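Local coordinates for organic hydroperoxide resistance protein OhrB (Bacillus subtilis, PDB 2BJO), which protects the cell against organic hydroperoxides as a stress-response member of the OsmC/Ohr family, probably reducing them through a reactive cysteine pair, at residues 54-59 with 94-99; 79-84 with 90-95. The protein carries 3 engineered substitutions. All coordinates share one frame; numbering follows the deposited sequence.

Contact 1 (54-59 with 94-99); sequences ACFGGA and VTLVVN
Leu-96 is the first residue along segment 94-99 of strand 89-99 to reach helix segment 54-59, and it meets Phe-56 there. Only methyl CD1 does the touching. It lies 3.6 Å from Phe-56 CD2 and approaches the ring obliquely, 4.1 Å from the centroid and 29° off the normal, an off-centre CH-pi contact. Leu-96 already faces the helix, and with CG anti to the carbonyl carbon (chi1 -57°) its CD1 comes to the ring. Two residues further on, Val-98 points to the same face of the sheet and brings CG2 to 4.1 Å from Phe-56 CE1, a looser touch in which the two side chains meet at about a right angle. Both methyls come from the same side of the ring plane, Leu-96 at the CG, CD2 and CE2 part of the rim and Val-98 across the ring at CE1. Phe-56 carries the whole helical half of the contact: with CG anti to the backbone N (chi1 -154°), its ring spans a gap of 8.6 Å between the CA atoms of Phe-56 and Leu-96. The interaction is wholly apolar and all three residues are buried, as expected where a helix packs on a sheet face. Cys-55, next to Phe-56, forms a disulfide with Cys-119, consistent with the redox cysteine pair of Ohr proteins. Around the contact, Ala-115 and His-116 of helix 105-118 also touch Phe-56, Ile-75 of strand 74-84 touches both Phe-56 and Val-98, and Tyr-52 and Leu-60 extend the layer along helix 44-65.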
ATOM      1  N   ALA A  54       0.492  -7.273  -6.080  1.00 20.32           N
ATOM      2  CA  ALA A  54       1.163  -6.819  -7.274  1.00 20.89           C
ATOM      3  C   ALA A  54       2.691  -6.814  -7.129  1.00 23.69           C
ATOM      4  O   ALA A  54       3.398  -7.287  -8.021  1.00 19.73           O
ATOM      5  CB  ALA A  54       0.673  -5.437  -7.583  1.00 19.43           C
ATOM      6  N   CYS A  55       3.176  -6.256  -6.019  1.00 25.42           N
ATOM      7  CA  CYS A  55       4.596  -6.246  -5.678  1.00 25.34           C
ATOM      8  C   CYS A  55       5.132  -7.677  -5.639  1.00 24.98           C
ATOM      9  O   CYS A  55       6.225  -7.936  -6.163  1.00 25.71           O
ATOM     10  CB  CYS A  55       4.847  -5.577  -4.313  1.00 24.79           C
ATOM     11  SG  CYS A  55       6.533  -5.579  -3.648  1.00 29.99           S
ATOM     12  N   PHE A  56       4.372  -8.576  -5.018  1.00 21.03           N
ATOM     13  CA  PHE A  56       4.852  -9.938  -4.851  1.00 22.14           C
ATOM     14  C   PHE A  56       4.880 -10.716  -6.173  1.00 24.03           C
ATOM     15  O   PHE A  56       5.834 -11.449  -6.422  1.00 23.38           O
ATOM     16  CB  PHE A  56       4.049 -10.685  -3.793  1.00 21.18           C
ATOM     17  CG  PHE A  56       4.811 -11.794  -3.132  1.00 21.65           C
ATOM     18  CD1 PHE A  56       4.748 -13.092  -3.600  1.00 20.78           C
ATOM     19  CD2 PHE A  56       5.600 -11.517  -2.016  1.00 21.06           C
ATOM     20  CE1 PHE A  56       5.454 -14.118  -2.979  1.00 22.33           C
ATOM     21  CE2 PHE A  56       6.302 -12.531  -1.377  1.00 22.40           C
ATOM     22  CZ  PHE A  56       6.226 -13.831  -1.857  1.00 21.95           C
ATOM     23  N   GLY A  57       3.838 -10.560  -6.986  1.00 24.48           N
ATOM     24  CA  GLY A  57       3.822 -11.059  -8.351  1.00 24.11           C
ATOM     25  C   GLY A  57       4.981 -10.596  -9.225  1.00 24.31           C
ATOM     26  O   GLY A  57       5.550 -11.397  -9.983  1.00 20.75           O
ATOM     27  N   GLY A  58       5.326  -9.313  -9.118  1.00 23.48           N
ATOM     28  CA  GLY A  58       6.477  -8.782  -9.840  1.00 24.70           C
ATOM     29  C   GLY A  58       7.777  -9.415  -9.383  1.00 25.10           C
ATOM     30  O   GLY A  58       8.653  -9.742 -10.187  1.00 26.17           O
ATOM     31  N   ALA A  59       7.891  -9.583  -8.066  1.00 25.85           N
ATOM     32  CA  ALA A  59       9.063 -10.162  -7.431  1.00 22.48           C
ATOM     33  C   ALA A  59       9.198 -11.638  -7.792  1.00 24.72           C
ATOM     34  O   ALA A  59      10.306 -12.114  -8.077  1.00 20.32           O
ATOM     35  CB  ALA A  59       8.979  -9.929  -5.954  1.00 22.84           C
ATOM     36  N   VAL A  94      -0.942  -9.422   7.492  1.00 22.11           N
ATOM     37  CA  VAL A  94      -0.925  -9.731   6.053  1.00 23.59           C
ATOM     38  C   VAL A  94      -0.769 -11.227   5.784  1.00 22.48           C
ATOM     39  O   VAL A  94       0.156 -11.817   6.316  1.00 20.00           O
ATOM     40  CB  VAL A  94       0.226  -9.015   5.270  1.00 23.35           C
ATOM     41  CG1 VAL A  94       0.178  -9.332   3.770  1.00 25.00           C
ATOM     42  CG2 VAL A  94       0.196  -7.494   5.417  1.00 22.84           C
ATOM     43  N   THR A  95      -1.635 -11.813   4.957  1.00 24.92           N
ATOM     44  CA  THR A  95      -1.417 -13.138   4.388  1.00 23.17           C
ATOM     45  C   THR A  95      -1.369 -13.016   2.857  1.00 23.38           C
ATOM     46  O   THR A  95      -2.135 -12.272   2.248  1.00 27.75           O
ATOM     47  CB  THR A  95      -2.442 -14.144   4.961  1.00 24.08           C
ATOM     48  OG1 THR A  95      -2.144 -14.325   6.354  1.00 21.55           O
ATOM     49  CG2 THR A  95      -2.350 -15.500   4.286  1.00 25.56           C
ATOM     50  N   LEU A  96      -0.453 -13.733   2.208  1.00 24.31           N
ATOM     51  CA  LEU A  96      -0.381 -13.830   0.752  1.00 24.79           C
ATOM     52  C   LEU A  96      -0.567 -15.296   0.359  1.00 25.12           C
ATOM     53  O   LEU A  96       0.202 -16.139   0.813  1.00 22.64           O
ATOM     54  CB  LEU A  96       0.935 -13.266   0.190  1.00 27.74           C
ATOM     55  CG  LEU A  96       1.310 -11.813   0.510  1.00 29.63           C
ATOM     56  CD1 LEU A  96       2.781 -11.529   0.231  1.00 30.37           C
ATOM     57  CD2 LEU A  96       0.455 -10.799  -0.241  1.00 28.58           C
ATOM     58  N   VAL A  97      -1.568 -15.596  -0.472  1.00 26.97           N
ATOM     59  CA  VAL A  97      -1.868 -16.972  -0.886  1.00 26.73           C
ATOM     60  C   VAL A  97      -1.410 -17.014  -2.338  1.00 27.99           C
ATOM     61  O   VAL A  97      -1.974 -16.335  -3.196  1.00 26.29           O
ATOM     62  CB  VAL A  97      -3.335 -17.386  -0.765  1.00 29.52           C
ATOM     63  CG1 VAL A  97      -3.505 -18.900  -1.017  1.00 31.01           C
ATOM     64  CG2 VAL A  97      -3.900 -17.088   0.619  1.00 31.52           C
ATOM     65  N   VAL A  98      -0.380 -17.817  -2.593  1.00 26.34           N
ATOM     66  CA  VAL A  98       0.246 -17.870  -3.901  1.00 27.08           C
ATOM     67  C   VAL A  98      -0.127 -19.122  -4.699  1.00 25.25           C
ATOM     68  O   VAL A  98       0.145 -20.246  -4.254  1.00 23.90           O
ATOM     69  CB  VAL A  98       1.774 -17.791  -3.739  1.00 28.83           C
ATOM     70  CG1 VAL A  98       2.435 -17.731  -5.104  1.00 28.99           C
ATOM     71  CG2 VAL A  98       2.173 -16.588  -2.889  1.00 30.45           C
ATOM     72  N   ASN A  99      -0.744 -18.884  -5.855  1.00 25.79           N
ATOM     73  CA  ASN A  99      -1.145 -19.893  -6.818  1.00 25.32           C
ATOM     74  C   ASN A  99      -0.172 -19.750  -7.980  1.00 26.03           C
ATOM     75  O   ASN A  99      -0.241 -18.753  -8.697  1.00 22.21           O
ATOM     76  CB  ASN A  99      -2.610 -19.759  -7.246  1.00 24.94           C
ATOM     77  CG  ASN A  99      -3.029 -20.767  -8.328  1.00 25.66           C
ATOM     78  OD1 ASN A  99      -2.363 -21.759  -8.609  1.00 23.38           O
ATOM     79  ND2 ASN A  99      -4.155 -20.488  -8.972  1.00 27.02           N
TER

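Contact 2 (79-84 with 90-95); sequences VSLMKD and FKIGVT
Ser-80 and Gly-93 exchange two backbone hydrogen bonds, Ser-80 N to Gly-93 O at 2.8 Å and Gly-93 N to Ser-80 O at 3.0 Å. Met-82 and Lys-91 repeat the exchange: Met-82 N meets Lys-91 O at 2.8 Å, almost in line with the carbonyl (C=O...N angle 174°), and Lys-91 N gives the straighter N-H, 163° at the hydrogen, to Met-82 O. Between and beside these antiparallel hydrogen-bonded pairs, CA-H groups of Val-79, Ile-92 and Phe-90 lean on the same carbonyl oxygens. Nearer the turn, Asp-84 and Lys-91 have opposite charges too far apart for a salt bridge; a water spans them, donating to Asp-84 OD1 (2.7 Å) and accepting from Lys-91 NZ (2.7 Å). The lysine chain is bent at chi3 (20°), which carries its CE to 3.9 Å from Asp-84 OD2. Asp-84 OD1 is also hydrogen-bonded to Ser-86 OG, and OD2 forms a salt bridge with Lys-123 of the second subunit. On the face of Val-79, Leu-81, Ile-92 and Val-94 the packing is apolar: Ile-92 CD1 sits 4.0 Å from Val-79 CG1 and close to Leu-81 CD1, beneath helix 44-65. Leu-81 CD1 also meets Phe-90 CB at 3.9 Å. On the other face Met-82 reaches back with its CE over Gly-93, which has no side chain to block it. This is a beta hairpin whose backbone bonds fix the register and whose water-bridged, intersubunit-paired carboxylate ties its end to the dimer interface.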
ATOM      1  N   VAL A  79      -5.200  -8.459   3.771  1.00 24.09           N
ATOM      2  CA  VAL A  79      -4.717  -7.506   4.736  1.00 23.80           C
ATOM      3  C   VAL A  79      -5.783  -7.281   5.798  1.00 24.99           C
ATOM      4  O   VAL A  79      -6.858  -6.773   5.463  1.00 26.06           O
ATOM      5  CB  VAL A  79      -4.339  -6.184   4.029  1.00 24.03           C
ATOM      6  CG1 VAL A  79      -4.050  -5.052   5.050  1.00 24.19           C
ATOM      7  CG2 VAL A  79      -3.172  -6.382   3.086  1.00 26.34           C
ATOM      8  N   SER A  80      -5.462  -7.593   7.052  1.00 25.74           N
ATOM      9  CA  SER A  80      -6.399  -7.418   8.167  1.00 26.97           C
ATOM     10  C   SER A  80      -6.100  -6.202   9.055  1.00 27.05           C
ATOM     11  O   SER A  80      -4.936  -5.997   9.420  1.00 25.96           O
ATOM     12  CB  SER A  80      -6.443  -8.669   9.058  1.00 24.76           C
ATOM     13  OG  SER A  80      -6.827  -9.816   8.315  1.00 24.96           O
ATOM     14  N   LEU A  81      -7.139  -5.435   9.393  1.00 25.66           N
ATOM     15  CA  LEU A  81      -7.016  -4.415  10.425  1.00 26.55           C
ATOM     16  C   LEU A  81      -7.294  -5.100  11.758  1.00 27.41           C
ATOM     17  O   LEU A  81      -8.248  -5.863  11.883  1.00 26.06           O
ATOM     18  CB  LEU A  81      -7.972  -3.244  10.269  1.00 27.81           C
ATOM     19  CG  LEU A  81      -7.757  -2.032  11.163  1.00 27.97           C
ATOM     20  CD1 LEU A  81      -6.443  -1.328  10.849  1.00 28.80           C
ATOM     21  CD2 LEU A  81      -8.980  -1.136  10.944  1.00 29.46           C
ATOM     22  N   MET A  82      -6.456  -4.790  12.742  1.00 27.96           N
ATOM     23  CA  MET A  82      -6.488  -5.422  14.052  1.00 31.71           C
ATOM     24  C   MET A  82      -6.238  -4.421  15.172  1.00 30.07           C
ATOM     25  O   MET A  82      -5.637  -3.373  14.969  1.00 29.79           O
ATOM     26  CB  MET A  82      -5.380  -6.462  14.153  1.00 34.68           C
ATOM     27  CG  MET A  82      -5.291  -7.402  12.985  1.00 38.20           C
ATOM     28  SD  MET A  82      -3.865  -8.420  13.352  1.00 42.55           S
ATOM     29  CE  MET A  82      -4.438  -9.853  12.438  1.00 43.77           C
ATOM     30  N   LYS A  83      -6.715  -4.770  16.358  1.00 28.53           N
ATOM     31  CA  LYS A  83      -6.463  -3.981  17.552  1.00 27.86           C
ATOM     32  C   LYS A  83      -4.978  -4.181  17.885  1.00 26.53           C
ATOM     33  O   LYS A  83      -4.413  -5.272  17.735  1.00 26.06           O
ATOM     34  CB  LYS A  83      -7.452  -4.375  18.659  1.00 28.30           C
ATOM     35  CG  LYS A  83      -7.308  -3.746  20.041  1.00 29.26           C
ATOM     36  CD  LYS A  83      -8.255  -4.411  21.043  1.00 31.05           C
ATOM     37  CE  LYS A  83      -7.931  -4.127  22.525  1.00 31.73           C
ATOM     38  NZ  LYS A  83      -8.841  -4.807  23.515  1.00 31.27           N
ATOM     39  N   ASP A  84      -4.349  -3.087  18.300  1.00 24.52           N
ATOM     40  CA  ASP A  84      -2.970  -3.026  18.742  1.00 22.24           C
ATOM     41  C   ASP A  84      -3.150  -2.856  20.248  1.00 22.25           C
ATOM     42  O   ASP A  84      -3.374  -1.741  20.751  1.00 18.20           O
ATOM     43  CB  ASP A  84      -2.209  -1.849  18.139  1.00 20.01           C
ATOM     44  CG  ASP A  84      -0.706  -1.878  18.443  1.00 21.83           C
ATOM     45  OD1 ASP A  84      -0.233  -2.620  19.328  1.00 20.09           O
ATOM     46  OD2 ASP A  84       0.072  -1.152  17.785  1.00 21.75           O
ATOM     47  N   PHE A  90      -4.381   0.638  16.482  1.00 20.59           N
ATOM     48  CA  PHE A  90      -4.538  -0.362  15.435  1.00 23.28           C
ATOM     49  C   PHE A  90      -3.225  -0.726  14.761  1.00 23.02           C
ATOM     50  O   PHE A  90      -2.236   0.004  14.797  1.00 22.92           O
ATOM     51  CB  PHE A  90      -5.457   0.137  14.312  1.00 26.44           C
ATOM     52  CG  PHE A  90      -6.812   0.518  14.795  1.00 26.71           C
ATOM     53  CD1 PHE A  90      -7.094   1.835  15.135  1.00 27.92           C
ATOM     54  CD2 PHE A  90      -7.789  -0.459  14.933  1.00 28.79           C
ATOM     55  CE1 PHE A  90      -8.360   2.176  15.603  1.00 28.42           C
ATOM     56  CE2 PHE A  90      -9.053  -0.143  15.394  1.00 28.74           C
ATOM     57  CZ  PHE A  90      -9.346   1.178  15.730  1.00 29.64           C
ATOM     58  N   LYS A  91      -3.252  -1.902  14.149  1.00 25.47           N
ATOM     59  CA  LYS A  91      -2.157  -2.431  13.339  1.00 24.56           C
ATOM     60  C   LYS A  91      -2.712  -3.371  12.279  1.00 23.04           C
ATOM     61  O   LYS A  91      -3.869  -3.808  12.325  1.00 23.39           O
ATOM     62  CB  LYS A  91      -1.103  -3.152  14.179  1.00 25.89           C
ATOM     63  CG  LYS A  91      -1.614  -4.297  15.045  1.00 30.12           C
ATOM     64  CD  LYS A  91      -0.525  -5.089  15.779  1.00 32.18           C
ATOM     65  CE  LYS A  91       0.874  -4.480  15.997  1.00 35.58           C
ATOM     66  NZ  LYS A  91       1.905  -5.446  16.610  1.00 36.27           N
ATOM     67  N   ILE A  92      -1.812  -3.685  11.355  1.00 22.80           N
ATOM     68  CA  ILE A  92      -2.005  -4.533  10.181  1.00 23.62           C
ATOM     69  C   ILE A  92      -1.411  -5.924  10.272  1.00 20.62           C
ATOM     70  O   ILE A  92      -0.334  -6.117  10.833  1.00 22.74           O
ATOM     71  CB  ILE A  92      -1.329  -3.749   8.989  1.00 28.21           C
ATOM     72  CG1 ILE A  92      -2.216  -2.562   8.601  1.00 30.37           C
ATOM     73  CG2 ILE A  92      -0.927  -4.558   7.773  1.00 30.10           C
ATOM     74  CD1 ILE A  92      -3.658  -2.858   8.324  1.00 30.29           C
ATOM     75  N   GLY A  93      -2.119  -6.868   9.658  1.00 22.04           N
ATOM     76  CA  GLY A  93      -1.750  -8.285   9.492  1.00 20.52           C
ATOM     77  C   GLY A  93      -1.830  -8.580   8.005  1.00 19.64           C
ATOM     78  O   GLY A  93      -2.676  -8.024   7.293  1.00 24.04           O
ATOM     79  N   VAL A  94      -0.942  -9.422   7.492  1.00 22.11           N
ATOM     80  CA  VAL A  94      -0.925  -9.731   6.053  1.00 23.59           C
ATOM     81  C   VAL A  94      -0.769 -11.227   5.784  1.00 22.48           C
ATOM     82  O   VAL A  94       0.156 -11.817   6.316  1.00 20.00           O
ATOM     83  CB  VAL A  94       0.226  -9.015   5.270  1.00 23.35           C
ATOM     84  CG1 VAL A  94       0.178  -9.332   3.770  1.00 25.00           C
ATOM     85  CG2 VAL A  94       0.196  -7.494   5.417  1.00 22.84           C
ATOM     86  N   THR A  95      -1.635 -11.813   4.957  1.00 24.92           N
ATOM     87  CA  THR A  95      -1.417 -13.138   4.388  1.00 23.17           C
ATOM     88  C   THR A  95      -1.369 -13.016   2.857  1.00 23.38           C
ATOM     89  O   THR A  95      -2.135 -12.272   2.248  1.00 27.75           O
ATOM     90  CB  THR A  95      -2.442 -14.144   4.961  1.00 24.08           C
ATOM     91  OG1 THR A  95      -2.144 -14.325   6.354  1.00 21.55           O
ATOM     92  CG2 THR A  95      -2.350 -15.500   4.286  1.00 25.56           C
TER
HETATM   93  O   HOH W   1       1.102  -4.973  19.133  1.00 35.01           O

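How the contacts relate
Both contacts use strand 89-99 and share Val-94 and Thr-95, but their centres lie about 17 Å apart. Contact 1 belongs to the core: its touching residues are buried, near the middle of the chain, and it joins the sheet to helix 44-65 by apolar side chains alone. Contact 2 lies further out and is partly buried; it builds the sheet itself, pairing strand 89-99 with its hairpin neighbour 74-84 through backbone hydrogen bonds, with charge and water at the outer end. Both approach the second subunit: contact 1 adds packing of Ala-54 and Cys-55 on Pro-44 of that chain, whereas Val-79 to Leu-81 of contact 2 pair antiparallel with one of its strands, continuing the sheet across the interface.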